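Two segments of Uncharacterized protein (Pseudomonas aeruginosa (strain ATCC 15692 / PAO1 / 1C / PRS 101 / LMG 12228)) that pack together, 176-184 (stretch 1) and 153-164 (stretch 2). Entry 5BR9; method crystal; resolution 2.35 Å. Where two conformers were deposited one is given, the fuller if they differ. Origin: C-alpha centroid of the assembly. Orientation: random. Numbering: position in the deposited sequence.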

# COMPACT_ATOMS: atom_id res chain seq x y z
N GLY A 176 -5.91 -16.72 -21.96
CA GLY A 176 -5.97 -18.12 -21.58
C GLY A 176 -7.38 -18.67 -21.77
O GLY A 176 -7.57 -19.86 -21.98
N TYR A 177 -8.38 -17.78 -21.78
CA TYR A 177 -9.77 -18.18 -21.96
C TYR A 177 -10.28 -18.04 -23.41
O TYR A 177 -11.49 -18.00 -23.63
CB TYR A 177 -10.69 -17.35 -21.04
CG TYR A 177 -10.54 -17.57 -19.55
CD1 TYR A 177 -11.39 -18.43 -18.87
CD2 TYR A 177 -9.56 -16.90 -18.82
CE1 TYR A 177 -11.27 -18.63 -17.53
CE2 TYR A 177 -9.44 -17.09 -17.47
CZ TYR A 177 -10.30 -17.96 -16.82
OH TYR A 177 -10.19 -18.17 -15.47
N VAL A 178 -9.38 -17.98 -24.38
CA VAL A 178 -9.78 -17.71 -25.76
C VAL A 178 -10.83 -18.71 -26.32
O VAL A 178 -11.74 -18.32 -27.06
CB VAL A 178 -8.52 -17.65 -26.68
CG1 VAL A 178 -7.74 -18.98 -26.67
CG2 VAL A 178 -8.90 -17.24 -28.08
N GLU A 179 -10.73 -19.98 -25.94
CA GLU A 179 -11.61 -21.00 -26.52
C GLU A 179 -13.05 -20.81 -26.07
O GLU A 179 -13.96 -21.41 -26.65
CB GLU A 179 -11.12 -22.41 -26.16
CG GLU A 179 -9.77 -22.73 -26.79
CD GLU A 179 -9.40 -24.20 -26.72
OE1 GLU A 179 -10.16 -24.98 -26.11
OE2 GLU A 179 -8.31 -24.56 -27.24
N ARG A 180 -13.27 -19.97 -25.06
CA ARG A 180 -14.61 -19.66 -24.54
C ARG A 180 -15.17 -18.30 -25.01
O ARG A 180 -16.30 -17.94 -24.68
CB ARG A 180 -14.60 -19.70 -23.01
CG ARG A 180 -14.54 -21.12 -22.43
CD ARG A 180 -14.37 -21.11 -20.91
NE ARG A 180 -15.44 -20.37 -20.24
CZ ARG A 180 -15.47 -20.09 -18.94
NH1 ARG A 180 -14.47 -20.50 -18.15
NH2 ARG A 180 -16.48 -19.40 -18.42
N MET A 181 -14.37 -17.54 -25.74
CA MET A 181 -14.78 -16.22 -26.22
C MET A 181 -15.59 -16.34 -27.52
O MET A 181 -15.40 -17.29 -28.28
CB MET A 181 -13.55 -15.33 -26.42
CG MET A 181 -12.76 -15.08 -25.14
SD MET A 181 -11.29 -14.08 -25.44
CE MET A 181 -10.76 -13.66 -23.77
N PRO A 182 -16.48 -15.37 -27.80
CA PRO A 182 -17.29 -15.45 -29.03
C PRO A 182 -16.53 -15.08 -30.31
O PRO A 182 -17.08 -15.28 -31.39
CB PRO A 182 -18.42 -14.45 -28.78
CG PRO A 182 -17.83 -13.46 -27.84
CD PRO A 182 -16.87 -14.22 -26.96
N GLN A 183 -15.32 -14.54 -30.19
CA GLN A 183 -14.45 -14.36 -31.35
C GLN A 183 -13.00 -14.45 -30.89
O GLN A 183 -12.72 -14.40 -29.69
CB GLN A 183 -14.71 -13.02 -32.05
CG GLN A 183 -14.35 -11.79 -31.23
CD GLN A 183 -15.41 -11.42 -30.20
OE1 GLN A 183 -16.59 -11.34 -30.52
NE2 GLN A 183 -14.98 -11.19 -28.95
N ARG A 184 -12.08 -14.62 -31.83
CA ARG A 184 -10.66 -14.58 -31.51
C ARG A 184 -9.86 -13.96 -32.65
O ARG A 184 -10.24 -14.07 -33.81
CB ARG A 184 -10.14 -15.98 -31.18
CG ARG A 184 -10.13 -16.98 -32.33
CD ARG A 184 -8.95 -17.94 -32.15
NE ARG A 184 -7.67 -17.26 -32.33
CZ ARG A 184 -6.50 -17.72 -31.89
NH1 ARG A 184 -6.45 -18.86 -31.21
NH2 ARG A 184 -5.40 -17.02 -32.11
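Stretch 2 153-164: PPERVAVPWDAA

Stretch 2 lies along stretch 1 without any strand pairing. It opens with a short 3-10 turn, 154-156, closed by a hydrogen bond from Arg-156 N to Pro-153 O (2.9 Å), and then runs on as loop. The two chains advance in the same general sense: Met-181 lies alongside Glu-155, their CA atoms 4.7 Å apart, and further along Gln-183 is nearest Ala-163 at a wider CA separation of 6.7 Å.

The main bump is Pro-154, buried in a hollow that Tyr-177, Arg-180 and Met-181 line. Its CB rests 3.8 Å from Tyr-177 CB and 4.1 Å from Met-181 CG, while its CG lies over one face of the Arg-180 guanidinium, 3.6 Å from Arg-180 CZ. The backbones come close enough here for two CA-H...O contacts, Met-181 CA to Pro-154 O (3.5 Å) and Glu-155 CA to Arg-180 O (3.4 Å).

At the edge of the same guanidinium sits the Glu-155 carboxylate. The CA-to-CB bond of Glu-155 points away from stretch 1, but chi1 m and chi2 p fold the side chain back, forming a salt bridge between Arg-180 NE and Glu-155 OE2 (2.8 Å); Arg-180 NH2 also donates to Glu-155 OE1 (3.2 Å). One planar group thus meets an apolar ring and an acid.

Beyond the turn, Val-157 CG2 packs against Met-181 CG (3.9 Å) and Pro-182 CD (4.2 Å). Pro-182 CG also lies 3.2 Å from Val-157 O, the same oxygen that accepts a nearly straight hydrogen bond from Gln-183 NE2 (3.1 Å). A water extends this polar link, donating to Gln-183 OE1 (2.8 Å) and accepting from Val-159 N (3.0 Å). Stretch 2 then swings out of reach at 160-162 and returns with Ala-163, whose CB touches Gln-183 CG at 4.0 Å.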

# COMPACT_ATOMS: atom_id res chain seq x y z
N PRO A 153 -17.50 -12.59 -17.88
CA PRO A 153 -17.30 -13.97 -18.33
C PRO A 153 -16.71 -13.90 -19.74
O PRO A 153 -17.15 -13.06 -20.53
CB PRO A 153 -18.70 -14.56 -18.36
CG PRO A 153 -19.54 -13.64 -17.56
CD PRO A 153 -18.93 -12.29 -17.70
N PRO A 154 -15.75 -14.75 -20.05
CA PRO A 154 -15.13 -14.73 -21.38
C PRO A 154 -16.15 -14.84 -22.52
O PRO A 154 -15.93 -14.27 -23.60
CB PRO A 154 -14.18 -15.93 -21.34
CG PRO A 154 -14.71 -16.80 -20.22
CD PRO A 154 -15.24 -15.84 -19.21
N GLU A 155 -17.27 -15.52 -22.26
CA GLU A 155 -18.36 -15.68 -23.22
C GLU A 155 -19.00 -14.38 -23.68
O GLU A 155 -19.75 -14.35 -24.65
CB GLU A 155 -19.47 -16.57 -22.62
CG GLU A 155 -19.14 -18.05 -22.56
CD GLU A 155 -18.27 -18.42 -21.36
OE1 GLU A 155 -17.94 -17.52 -20.54
OE2 GLU A 155 -17.92 -19.62 -21.23
N ARG A 156 -18.75 -13.29 -22.96
CA ARG A 156 -19.46 -12.07 -23.24
C ARG A 156 -18.57 -10.97 -23.78
O ARG A 156 -19.10 -9.92 -24.16
CB ARG A 156 -20.20 -11.59 -21.99
CG ARG A 156 -21.39 -12.47 -21.60
CD ARG A 156 -22.08 -11.95 -20.36
NE ARG A 156 -22.64 -10.61 -20.57
CZ ARG A 156 -22.69 -9.67 -19.64
NH1 ARG A 156 -22.20 -9.90 -18.42
NH2 ARG A 156 -23.22 -8.48 -19.92
N VAL A 157 -17.25 -11.18 -23.84
CA VAL A 157 -16.36 -10.11 -24.30
C VAL A 157 -16.62 -9.82 -25.77
O VAL A 157 -16.95 -10.72 -26.55
CB VAL A 157 -14.85 -10.40 -24.07
CG1 VAL A 157 -14.54 -10.64 -22.60
CG2 VAL A 157 -14.35 -11.53 -24.95
N ALA A 158 -16.45 -8.55 -26.15
CA ALA A 158 -16.70 -8.11 -27.52
C ALA A 158 -15.75 -7.00 -27.94
O ALA A 158 -15.27 -6.22 -27.10
CB ALA A 158 -18.16 -7.66 -27.67
N VAL A 159 -15.47 -6.91 -29.24
CA VAL A 159 -14.60 -5.87 -29.78
C VAL A 159 -15.47 -4.81 -30.48
O VAL A 159 -16.55 -5.14 -30.99
CB VAL A 159 -13.55 -6.47 -30.74
CG1 VAL A 159 -12.61 -7.40 -29.99
CG2 VAL A 159 -14.23 -7.17 -31.92
N PRO A 160 -15.00 -3.54 -30.51
CA PRO A 160 -15.75 -2.41 -31.09
C PRO A 160 -15.57 -2.28 -32.61
O PRO A 160 -16.18 -1.40 -33.22
CB PRO A 160 -15.14 -1.19 -30.39
CG PRO A 160 -13.75 -1.59 -30.11
CD PRO A 160 -13.71 -3.10 -29.93
N TRP A 161 -14.74 -3.14 -33.19
CA TRP A 161 -14.51 -3.16 -34.63
C TRP A 161 -14.99 -4.48 -35.21
O TRP A 161 -15.35 -5.39 -34.46
CB TRP A 161 -13.03 -2.95 -34.95
CG TRP A 161 -12.15 -3.80 -34.11
CD1 TRP A 161 -11.99 -5.15 -34.21
CD2 TRP A 161 -11.32 -3.37 -33.02
NE1 TRP A 161 -11.11 -5.59 -33.24
CE2 TRP A 161 -10.68 -4.52 -32.51
CE3 TRP A 161 -11.05 -2.13 -32.44
CZ2 TRP A 161 -9.78 -4.46 -31.44
CZ3 TRP A 161 -10.16 -2.08 -31.36
CH2 TRP A 161 -9.54 -3.24 -30.88
N ASP A 162 -14.98 -4.59 -36.54
CA ASP A 162 -15.34 -5.85 -37.19
C ASP A 162 -14.43 -6.98 -36.72
O ASP A 162 -13.20 -6.90 -36.83
CB ASP A 162 -15.27 -5.71 -38.71
CG ASP A 162 -15.46 -7.03 -39.45
OD1 ASP A 162 -15.00 -7.13 -40.60
OD2 ASP A 162 -16.07 -7.96 -38.88
N ALA A 163 -15.03 -8.05 -36.19
CA ALA A 163 -14.25 -9.12 -35.57
C ALA A 163 -13.47 -9.92 -36.60
O ALA A 163 -12.34 -10.34 -36.36
CB ALA A 163 -15.15 -10.05 -34.76
N ALA A 164 -14.08 -10.11 -37.77
CA ALA A 164 -13.46 -10.86 -38.84
C ALA A 164 -12.22 -10.17 -39.41
O ALA A 164 -11.47 -10.78 -40.15
CB ALA A 164 -14.47 -11.12 -39.96
O HOH W 1 -17.44 -8.69 -30.64